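Local coordinates for protein TSSL (Francisella novicida, PDB 4ACK) that is a type VI secretion protein of the DotU family, a virulence factor that probably acts in protein transport, at residues A[55-60]-A[115-120]; A[70-75]-A[131-136]; A[109-114]-A[150-155]. One frame throughout, in Å; residues are numbered along the deposited sequence. Where two conformers were deposited one is given.

Contact 1: residues A[55-60]-A[115-120]; sequences ETVCKY and IYPQIC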
loop_
_atom_site.group_PDB
_atom_site.type_symbol
_atom_site.label_atom_id
_atom_site.label_comp_id
_atom_site.label_asym_id
_atom_site.label_seq_id
_atom_site.Cartn_x
_atom_site.Cartn_y
_atom_site.Cartn_z
ATOM N N GLU A 55 5.398 -15.389 6.363
ATOM C CA GLU A 55 5.161 -14.912 5.027
ATOM C C GLU A 55 3.831 -14.241 4.891
ATOM O O GLU A 55 3.724 -13.228 4.172
ATOM C CB GLU A 55 5.198 -16.083 4.023
ATOM C CG GLU A 55 6.601 -16.751 3.903
ATOM C CD GLU A 55 7.048 -16.836 2.458
ATOM O OE1 GLU A 55 6.629 -15.945 1.658
ATOM O OE2 GLU A 55 7.805 -17.781 2.128
ATOM N N THR A 56 2.802 -14.798 5.527
ATOM C CA THR A 56 1.433 -14.226 5.421
ATOM C C THR A 56 1.392 -12.823 6.033
ATOM O O THR A 56 0.902 -11.860 5.420
ATOM C CB THR A 56 0.374 -15.134 6.112
ATOM O OG1 THR A 56 0.378 -16.398 5.475
ATOM C CG2 THR A 56 -1.038 -14.542 6.073
ATOM N N VAL A 57 1.951 -12.699 7.237
ATOM C CA VAL A 57 2.023 -11.382 7.926
ATOM C C VAL A 57 2.849 -10.366 7.093
ATOM O O VAL A 57 2.429 -9.226 6.908
ATOM C CB VAL A 57 2.532 -11.511 9.391
ATOM C CG1 VAL A 57 2.864 -10.163 9.969
ATOM C CG2 VAL A 57 1.463 -12.253 10.249
ATOM N N CYS A 58 3.981 -10.778 6.557
ATOM C CA CYS A 58 4.768 -9.897 5.721
ATOM C C CYS A 58 3.925 -9.437 4.521
ATOM O O CYS A 58 3.849 -8.242 4.233
ATOM C CB CYS A 58 6.033 -10.589 5.261
ATOM S SG CYS A 58 7.189 -10.938 6.647
ATOM N N LYS A 59 3.279 -10.388 3.849
ATOM C CA LYS A 59 2.315 -10.011 2.788
ATOM C C LYS A 59 1.211 -9.062 3.257
ATOM O O LYS A 59 0.862 -8.126 2.549
ATOM C CB LYS A 59 1.718 -11.250 2.112
ATOM C CG LYS A 59 0.506 -10.941 1.163
ATOM C CD LYS A 59 0.077 -12.236 0.428
ATOM C CE LYS A 59 -0.834 -13.068 1.410
ATOM N NZ LYS A 59 -1.517 -14.109 0.691
ATOM N N TYR A 60 0.657 -9.263 4.440
ATOM C CA TYR A 60 -0.390 -8.383 4.865
ATOM C C TYR A 60 0.074 -6.930 5.052
ATOM O O TYR A 60 -0.726 -5.993 5.119
ATOM C CB TYR A 60 -1.016 -8.882 6.152
ATOM C CG TYR A 60 -1.973 -10.055 5.993
ATOM C CD1 TYR A 60 -2.126 -10.726 4.754
ATOM C CD2 TYR A 60 -2.672 -10.520 7.094
ATOM C CE1 TYR A 60 -3.002 -11.768 4.621
ATOM C CE2 TYR A 60 -3.564 -11.584 6.982
ATOM C CZ TYR A 60 -3.726 -12.191 5.755
ATOM O OH TYR A 60 -4.635 -13.219 5.686
ATOM N N ILE A 115 -4.587 -11.544 16.470
ATOM C CA ILE A 115 -3.257 -12.142 16.431
ATOM C C ILE A 115 -2.106 -11.305 15.828
ATOM O O ILE A 115 -0.941 -11.684 15.955
ATOM C CB ILE A 115 -3.253 -13.557 15.739
ATOM C CG1 ILE A 115 -4.030 -13.542 14.419
ATOM C CG2 ILE A 115 -3.771 -14.655 16.716
ATOM C CD1 ILE A 115 -3.885 -14.823 13.590
ATOM N N TYR A 116 -2.404 -10.164 15.215
ATOM C CA TYR A 116 -1.427 -9.568 14.301
ATOM C C TYR A 116 -0.580 -8.493 14.929
ATOM O O TYR A 116 -1.066 -7.789 15.790
ATOM C CB TYR A 116 -2.184 -8.998 13.107
ATOM C CG TYR A 116 -2.845 -10.075 12.307
ATOM C CD1 TYR A 116 -2.128 -10.790 11.345
ATOM C CD2 TYR A 116 -4.181 -10.403 12.532
ATOM C CE1 TYR A 116 -2.752 -11.805 10.607
ATOM C CE2 TYR A 116 -4.815 -11.396 11.782
ATOM C CZ TYR A 116 -4.109 -12.069 10.826
ATOM O OH TYR A 116 -4.759 -13.033 10.126
ATOM N N PRO A 117 0.673 -8.332 14.475
ATOM C CA PRO A 117 1.465 -7.248 15.037
ATOM C C PRO A 117 0.863 -5.888 14.713
ATOM O O PRO A 117 0.146 -5.754 13.724
ATOM C CB PRO A 117 2.793 -7.365 14.327
ATOM C CG PRO A 117 2.537 -8.257 13.128
ATOM C CD PRO A 117 1.444 -9.171 13.557
ATOM N N GLN A 118 1.184 -4.886 15.521
ATOM C CA GLN A 118 0.614 -3.547 15.389
ATOM C C GLN A 118 0.902 -2.892 14.026
ATOM O O GLN A 118 0.079 -2.173 13.514
ATOM C CB GLN A 118 1.163 -2.632 16.489
ATOM C CG GLN A 118 0.353 -1.374 16.638
ATOM C CD GLN A 118 -1.005 -1.638 17.318
ATOM O OE1 GLN A 118 -1.470 -2.799 17.465
ATOM N NE2 GLN A 118 -1.635 -0.566 17.749
ATOM N N ILE A 119 2.069 -3.167 13.461
ATOM C CA ILE A 119 2.410 -2.689 12.128
ATOM C C ILE A 119 1.360 -3.050 10.984
ATOM O O ILE A 119 1.235 -2.298 9.980
ATOM C CB ILE A 119 3.851 -3.077 11.733
ATOM C CG1 ILE A 119 4.235 -2.376 10.420
ATOM C CG2 ILE A 119 4.046 -4.630 11.653
ATOM C CD1 ILE A 119 5.707 -2.378 10.088
ATOM N N CYS A 120 0.666 -4.199 11.126
ATOM C CA CYS A 120 -0.435 -4.561 10.170
ATOM C C CYS A 120 -1.496 -3.479 10.131
ATOM O O CYS A 120 -1.808 -2.985 9.063
ATOM C CB CYS A 120 -1.081 -5.905 10.527
ATOM S SG CYS A 120 0.040 -7.248 10.198
HETATM O O HOH W 1 -1.942 -5.277 7.335
#
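With CG1 of Val-57 anti to the backbone N (chi1 168°), the valine splays its two methyl groups so that each finds a different partner. Tyr-60, one turn further along the helix, has CG anti to the carbonyl carbon (chi1 -77°), and Tyr-116 has its CG placed the same way, but the rings are turned very differently about CB-CG; they meet beside the valine. CG1 of Val-57 meets the proline ring tip to tip, 3.7 Å from CG of Pro-117, and the same methyl lies 4.1 Å from SG of Cys-120. Its sister CG2 comes in at the edge of the other aromatic ring, near the ring plane, 4.0 Å from CD1 of Tyr-116.

The tyrosines are neither stacked nor edge-to-face. Their planes make 39°, their ring centroids are 5.7 Å apart, and the closest ring carbons are CE2 of Tyr-60 and CE1 of Tyr-116, 3.7 Å apart. The hydroxyl of Tyr-116 sits at the edge of the Tyr-60 ring, near its plane. Within its own helix, Tyr-60 has one face covered by CG2 of Thr-56, off toward the rim, while CG1 of Ile-115 covers a face of Tyr-116 in the same offset way.

The polar link is a water: it donates to O of Tyr-60 at 2.6 Å and to O of Cys-120 at 2.9 Å, spending both protons on carbonyls of the two backbones. The contact is thus an apolar patch with a water bridge at one side, joining the start of helix 55-79 to the lead-in and start of helix 118-129. Helix 99-112 covers it through Ile-110, which touches both tyrosines, and through Asn-109, whose ND2 is hydrogen-bonded to the hydroxyl of Tyr-60.

Contact 2: residues A[70-75]-A[131-136]; sequences DEKLML and DFYGKY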
loop_
_atom_site.group_PDB
_atom_site.type_symbol
_atom_site.label_atom_id
_atom_site.label_comp_id
_atom_site.label_asym_id
_atom_site.label_seq_id
_atom_site.Cartn_x
_atom_site.Cartn_y
_atom_site.Cartn_z
ATOM N N ASP A 70 0.345 1.413 -6.622
ATOM C CA ASP A 70 -0.290 1.108 -7.883
ATOM C C ASP A 70 -1.524 1.976 -8.142
ATOM O O ASP A 70 -1.677 2.476 -9.255
ATOM C CB ASP A 70 -0.675 -0.350 -7.970
ATOM C CG ASP A 70 0.503 -1.248 -8.191
ATOM O OD1 ASP A 70 1.618 -0.765 -8.569
ATOM O OD2 ASP A 70 0.321 -2.468 -7.971
ATOM N N GLU A 71 -2.370 2.175 -7.116
ATOM C CA GLU A 71 -3.631 2.883 -7.308
ATOM C C GLU A 71 -3.384 4.358 -7.668
ATOM O O GLU A 71 -4.117 4.977 -8.430
ATOM C CB GLU A 71 -4.471 2.852 -6.029
ATOM C CG GLU A 71 -5.876 3.548 -6.207
ATOM C CD GLU A 71 -6.760 3.386 -5.002
ATOM O OE1 GLU A 71 -7.130 2.218 -4.742
ATOM O OE2 GLU A 71 -7.052 4.401 -4.308
ATOM N N LYS A 72 -2.393 4.940 -7.008
ATOM C CA LYS A 72 -2.139 6.353 -7.168
ATOM C C LYS A 72 -1.480 6.571 -8.560
ATOM O O LYS A 72 -1.785 7.535 -9.255
ATOM C CB LYS A 72 -1.294 6.877 -5.987
ATOM C CG LYS A 72 -2.069 6.907 -4.636
ATOM C CD LYS A 72 -3.570 7.307 -4.823
ATOM C CE LYS A 72 -4.413 7.286 -3.519
ATOM N NZ LYS A 72 -5.929 7.322 -3.806
ATOM N N LEU A 73 -0.653 5.623 -8.970
ATOM C CA LEU A 73 0.014 5.688 -10.228
ATOM C C LEU A 73 -0.946 5.468 -11.374
ATOM O O LEU A 73 -0.869 6.207 -12.370
ATOM C CB LEU A 73 1.179 4.699 -10.300
ATOM C CG LEU A 73 2.520 5.317 -9.826
ATOM C CD1 LEU A 73 3.030 6.237 -10.958
ATOM C CD2 LEU A 73 2.408 6.130 -8.544
ATOM N N MET A 74 -1.836 4.475 -11.237
ATOM C CA MET A 74 -2.865 4.234 -12.252
ATOM C C MET A 74 -3.779 5.440 -12.421
ATOM O O MET A 74 -4.254 5.681 -13.517
ATOM C CB MET A 74 -3.706 2.997 -11.967
ATOM C CG MET A 74 -3.033 1.658 -12.217
ATOM S SD MET A 74 -2.088 1.525 -13.753
ATOM C CE MET A 74 -2.732 0.006 -14.403
ATOM N N LEU A 75 -4.007 6.186 -11.346
ATOM C CA LEU A 75 -4.860 7.344 -11.366
ATOM C C LEU A 75 -4.175 8.540 -12.026
ATOM O O LEU A 75 -4.806 9.246 -12.810
ATOM C CB LEU A 75 -5.321 7.702 -9.971
ATOM C CG LEU A 75 -6.701 8.360 -9.949
ATOM C CD1 LEU A 75 -7.825 7.323 -10.121
ATOM C CD2 LEU A 75 -6.887 9.164 -8.670
ATOM N N ASP A 131 -5.806 8.275 1.465
ATOM C CA ASP A 131 -6.885 8.198 0.454
ATOM C C ASP A 131 -6.821 6.993 -0.462
ATOM O O ASP A 131 -7.154 7.106 -1.655
ATOM C CB ASP A 131 -6.986 9.505 -0.339
ATOM C CG ASP A 131 -7.269 10.675 0.581
ATOM O OD1 ASP A 131 -7.911 10.466 1.620
ATOM O OD2 ASP A 131 -6.826 11.784 0.305
ATOM N N PHE A 132 -6.360 5.857 0.073
ATOM C CA PHE A 132 -6.647 4.591 -0.582
ATOM C C PHE A 132 -8.171 4.345 -0.573
ATOM O O PHE A 132 -8.829 4.408 0.474
ATOM C CB PHE A 132 -5.927 3.414 0.075
ATOM C CG PHE A 132 -6.107 2.114 -0.665
ATOM C CD1 PHE A 132 -5.433 1.867 -1.869
ATOM C CD2 PHE A 132 -6.994 1.159 -0.186
ATOM C CE1 PHE A 132 -5.589 0.648 -2.552
ATOM C CE2 PHE A 132 -7.209 -0.044 -0.871
ATOM C CZ PHE A 132 -6.475 -0.319 -2.039
ATOM N N TYR A 133 -8.694 4.075 -1.752
ATOM C CA TYR A 133 -10.143 3.848 -1.975
ATOM C C TYR A 133 -10.441 2.403 -2.408
ATOM O O TYR A 133 -11.455 1.836 -2.018
ATOM C CB TYR A 133 -10.682 4.791 -3.054
ATOM C CG TYR A 133 -10.551 6.243 -2.698
ATOM C CD1 TYR A 133 -10.763 6.686 -1.389
ATOM C CD2 TYR A 133 -10.195 7.178 -3.655
ATOM C CE1 TYR A 133 -10.636 8.047 -1.062
ATOM C CE2 TYR A 133 -10.085 8.541 -3.323
ATOM C CZ TYR A 133 -10.312 8.951 -2.029
ATOM O OH TYR A 133 -10.174 10.277 -1.697
ATOM N N GLY A 134 -9.536 1.837 -3.182
ATOM C CA GLY A 134 -9.672 0.519 -3.744
ATOM C C GLY A 134 -11.031 0.394 -4.391
ATOM O O GLY A 134 -11.399 1.243 -5.196
ATOM N N LYS A 135 -11.801 -0.613 -3.986
ATOM C CA LYS A 135 -13.082 -0.990 -4.676
ATOM C C LYS A 135 -14.094 0.087 -4.420
ATOM O O LYS A 135 -15.141 0.175 -5.076
ATOM C CB LYS A 135 -13.583 -2.372 -4.179
ATOM C CG LYS A 135 -13.961 -2.369 -2.696
ATOM C CD LYS A 135 -13.983 -3.816 -2.210
ATOM C CE LYS A 135 -15.167 -4.092 -1.311
ATOM N NZ LYS A 135 -14.965 -5.367 -0.465
ATOM N N TYR A 136 -13.784 0.959 -3.464
ATOM C CA TYR A 136 -14.751 1.992 -3.144
ATOM C C TYR A 136 -14.575 3.274 -3.982
ATOM O O TYR A 136 -15.220 4.220 -3.689
ATOM C CB TYR A 136 -14.737 2.323 -1.656
ATOM C CG TYR A 136 -15.088 1.146 -0.801
ATOM C CD1 TYR A 136 -16.407 0.639 -0.751
ATOM C CD2 TYR A 136 -14.079 0.468 -0.081
ATOM C CE1 TYR A 136 -16.694 -0.517 0.025
ATOM C CE2 TYR A 136 -14.366 -0.628 0.732
ATOM C CZ TYR A 136 -15.669 -1.111 0.798
ATOM O OH TYR A 136 -15.913 -2.232 1.600
#
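Asp-131 offers its main-chain O to the ammonium of Lys-72, whose chain bends at chi2 to reach it; NZ stands above the carbonyl plane in a very short bond of 2.5 Å to that O. Phe-132 follows: the Glu-71 and Phe-132 side chains cross at about a right angle, yet carboxylate and ring planes are only 16° apart, with OE1 of Glu-71 3.1 Å from CE1 of Phe-132. Tyr-133 donates its N-H to OE2 of Glu-71 (3.1 Å, nearly straight at 164°), and its ring has O of Asp-131 over the centre of one face. Gly-134, at positive phi, gives its N-H to OE1 of Glu-71 at 2.9 Å, more bent at 137°, while its N lies over the centre of the Phe-132 ring. The extended glutamate uses the syn lone pairs of both oxygens for these two amides. Its OE2 also accepts, on the anti side, from NZ of Lys-72 at 3.2 Å, a salt bridge that would favour the charged carboxylate. The arrangement is that of a Schellman C-terminus, with Asp-131 as the C-prime residue ending helix 118-129 and the Glu-71 carboxylate taking two consecutive amides of the loop just after it.

Contact 3: residues A[109-114]-A[150-155]; sequences NILSEN and KEIDKH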
loop_
_atom_site.group_PDB
_atom_site.type_symbol
_atom_site.label_atom_id
_atom_site.label_comp_id
_atom_site.label_asym_id
_atom_site.label_seq_id
_atom_site.Cartn_x
_atom_site.Cartn_y
_atom_site.Cartn_z
ATOM N N ASN A 109 -9.377 -9.845 7.653
ATOM C CA ASN A 109 -8.634 -10.821 8.397
ATOM C C ASN A 109 -7.984 -10.253 9.656
ATOM O O ASN A 109 -8.246 -10.764 10.760
ATOM C CB ASN A 109 -7.626 -11.479 7.519
ATOM C CG ASN A 109 -8.286 -12.338 6.412
ATOM O OD1 ASN A 109 -9.501 -12.539 6.419
ATOM N ND2 ASN A 109 -7.477 -12.850 5.478
ATOM N N ILE A 110 -7.227 -9.159 9.528
ATOM C CA ILE A 110 -6.556 -8.588 10.718
ATOM C C ILE A 110 -7.551 -8.038 11.689
ATOM O O ILE A 110 -7.267 -7.941 12.871
ATOM C CB ILE A 110 -5.506 -7.543 10.370
ATOM C CG1 ILE A 110 -6.107 -6.198 9.921
ATOM C CG2 ILE A 110 -4.552 -8.132 9.367
ATOM C CD1 ILE A 110 -4.952 -5.133 9.573
ATOM N N LEU A 111 -8.750 -7.699 11.206
ATOM C CA LEU A 111 -9.748 -7.160 12.144
ATOM C C LEU A 111 -10.548 -8.252 12.884
ATOM O O LEU A 111 -11.135 -7.982 13.933
ATOM C CB LEU A 111 -10.719 -6.132 11.496
ATOM C CG LEU A 111 -10.256 -4.682 11.216
ATOM C CD1 LEU A 111 -11.322 -4.018 10.385
ATOM C CD2 LEU A 111 -10.039 -3.846 12.526
ATOM N N SER A 112 -10.689 -9.400 12.267
ATOM C CA SER A 112 -11.378 -10.525 12.844
ATOM C C SER A 112 -10.666 -11.213 13.987
ATOM O O SER A 112 -11.267 -11.580 14.951
ATOM C CB SER A 112 -11.788 -11.513 11.782
ATOM O OG SER A 112 -10.772 -12.411 11.544
ATOM N N GLU A 113 -9.366 -11.373 13.858
ATOM C CA GLU A 113 -8.557 -12.053 14.844
ATOM C C GLU A 113 -7.491 -11.201 15.456
ATOM O O GLU A 113 -6.695 -10.598 14.786
ATOM C CB GLU A 113 -7.854 -13.205 14.193
ATOM C CG GLU A 113 -8.667 -14.412 14.065
ATOM C CD GLU A 113 -7.831 -15.570 13.666
ATOM O OE1 GLU A 113 -7.502 -15.657 12.486
ATOM O OE2 GLU A 113 -7.496 -16.383 14.528
ATOM N N ASN A 114 -7.443 -11.199 16.758
ATOM C CA ASN A 114 -6.474 -10.372 17.405
ATOM C C ASN A 114 -5.104 -10.997 17.552
ATOM O O ASN A 114 -4.519 -10.934 18.600
ATOM C CB ASN A 114 -6.993 -10.047 18.771
ATOM C CG ASN A 114 -6.562 -8.733 19.224
ATOM O OD1 ASN A 114 -5.427 -8.562 19.650
ATOM N ND2 ASN A 114 -7.443 -7.766 19.117
ATOM N N LYS A 150 -12.883 3.531 10.547
ATOM C CA LYS A 150 -13.184 3.705 11.973
ATOM C C LYS A 150 -12.591 2.508 12.738
ATOM O O LYS A 150 -11.883 2.663 13.745
ATOM C CB LYS A 150 -14.710 3.829 12.168
ATOM C CG LYS A 150 -15.178 4.240 13.607
ATOM C CD LYS A 150 -16.692 4.361 13.673
ATOM C CE LYS A 150 -17.175 4.586 15.100
ATOM N NZ LYS A 150 -18.663 4.612 15.170
ATOM N N GLU A 151 -12.823 1.307 12.228
ATOM C CA GLU A 151 -12.449 0.105 12.980
ATOM C C GLU A 151 -10.936 -0.053 13.093
ATOM O O GLU A 151 -10.424 -0.398 14.152
ATOM C CB GLU A 151 -13.128 -1.140 12.400
ATOM C CG GLU A 151 -14.627 -1.100 12.622
ATOM C CD GLU A 151 -14.989 -0.984 14.102
ATOM O OE1 GLU A 151 -14.628 -1.915 14.850
ATOM O OE2 GLU A 151 -15.611 0.028 14.535
ATOM N N ILE A 152 -10.242 0.249 12.004
ATOM C CA ILE A 152 -8.803 0.175 11.964
ATOM C C ILE A 152 -8.164 1.208 12.914
ATOM O O ILE A 152 -7.182 0.908 13.568
ATOM C CB ILE A 152 -8.232 0.336 10.538
ATOM C CG1 ILE A 152 -8.345 -0.983 9.760
ATOM C CG2 ILE A 152 -6.799 0.808 10.602
ATOM C CD1 ILE A 152 -7.329 -2.067 10.128
ATOM N N ASP A 153 -8.708 2.410 12.978
ATOM C CA ASP A 153 -8.077 3.416 13.801
ATOM C C ASP A 153 -8.305 3.124 15.280
ATOM O O ASP A 153 -7.494 3.516 16.119
ATOM C CB ASP A 153 -8.469 4.826 13.359
ATOM C CG ASP A 153 -7.692 5.259 12.106
ATOM O OD1 ASP A 153 -6.740 4.535 11.672
ATOM O OD2 ASP A 153 -8.022 6.326 11.545
ATOM N N LYS A 154 -9.364 2.370 15.566
ATOM C CA LYS A 154 -9.693 1.946 16.892
ATOM C C LYS A 154 -8.653 0.967 17.429
ATOM O O LYS A 154 -8.807 0.515 18.552
ATOM C CB LYS A 154 -11.069 1.276 16.891
ATOM C CG LYS A 154 -12.083 1.772 17.953
ATOM C CD LYS A 154 -13.572 1.560 17.518
ATOM C CE LYS A 154 -14.079 0.080 17.603
ATOM N NZ LYS A 154 -14.992 -0.216 18.788
ATOM N N HIS A 155 -7.609 0.646 16.650
ATOM C CA HIS A 155 -6.538 -0.324 17.023
ATOM C C HIS A 155 -5.170 0.322 17.375
ATOM O O HIS A 155 -4.737 1.345 16.813
ATOM C CB HIS A 155 -6.332 -1.368 15.902
ATOM C CG HIS A 155 -7.022 -2.692 16.127
ATOM N ND1 HIS A 155 -8.324 -2.939 15.733
ATOM C CD2 HIS A 155 -6.569 -3.853 16.658
ATOM C CE1 HIS A 155 -8.658 -4.177 16.052
ATOM N NE2 HIS A 155 -7.610 -4.753 16.617
#
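The main-chain O of Asn-109 is the best-held polar atom here, gripped by three donors from the end of its own helix. The hydroxyl OG of Ser-112 donates to it at 3.1 Å, in the carbonyl plane and on a lone pair. The backbone adds two weak bonds to the same Asn-109 O, from N of Ser-112 at 3.2 Å and from N of Glu-113 at 3.4 Å. With Glu-113 the chain leaves helical geometry, so this carbonyl gathers the last turn just where the helix stops.

Between the two helices the meeting is mainly apolar. Ile-110 holds CG1 in the crowded position between backbone N and carbonyl carbon (chi1 74°), and from there its extended arm brings CD1 to 3.9 Å from CD1 of Ile-152, the two chains crossing at about a right angle. Leu-111 forks: CD1 lies 4.0 Å from CB of Glu-151, while CD2 is 4.0 Å from CD1 of Ile-152. In the all-helical DotU fold this is where the C-terminal turns of helix 99-112 and helix 143-153 pack together. Helix 118-129 lies against the pair, with Ile-124 touching both isoleucines and the hydroxyl of Tyr-121 hydrogen-bonded to O of Ile-110.

His-155, the last modelled residue, completes the contact. CD2 of Leu-111 approaches its ring obliquely, 3.7 Å from ND1 of His-155, and O of Glu-151 sits in plane at the ring's edge. The ring is also stacked with that of Tyr-121. Asn-114 slides past the histidine in the opposite direction, amide and ring planes 30° apart, and its ND2 comes to the ring edge, 3.9 Å from NE2 of His-155, a packing distance.

In the fold
From the N terminus, helices 4-20 and 30-52 pass before the chain enters helix 55-79, which serves two contacts. Its first turn opens contact 1, closed at 115-120 after 54 intervening residues; its later part opens contact 2, closed at 131-136. Residues 109-114 open contact 3, which closes at 150-155. The three loops cross pairwise and none nests within another. Contacts 1 and 2 lie on opposite sides of the chain's centre, about 21 Å apart between centres, whereas contacts 1 and 3 touch, and 109-114 runs straight into 115-120. Together they tie helix 55-79 to helix 118-129 and its following loop, and helix 99-112 to helix 143-153.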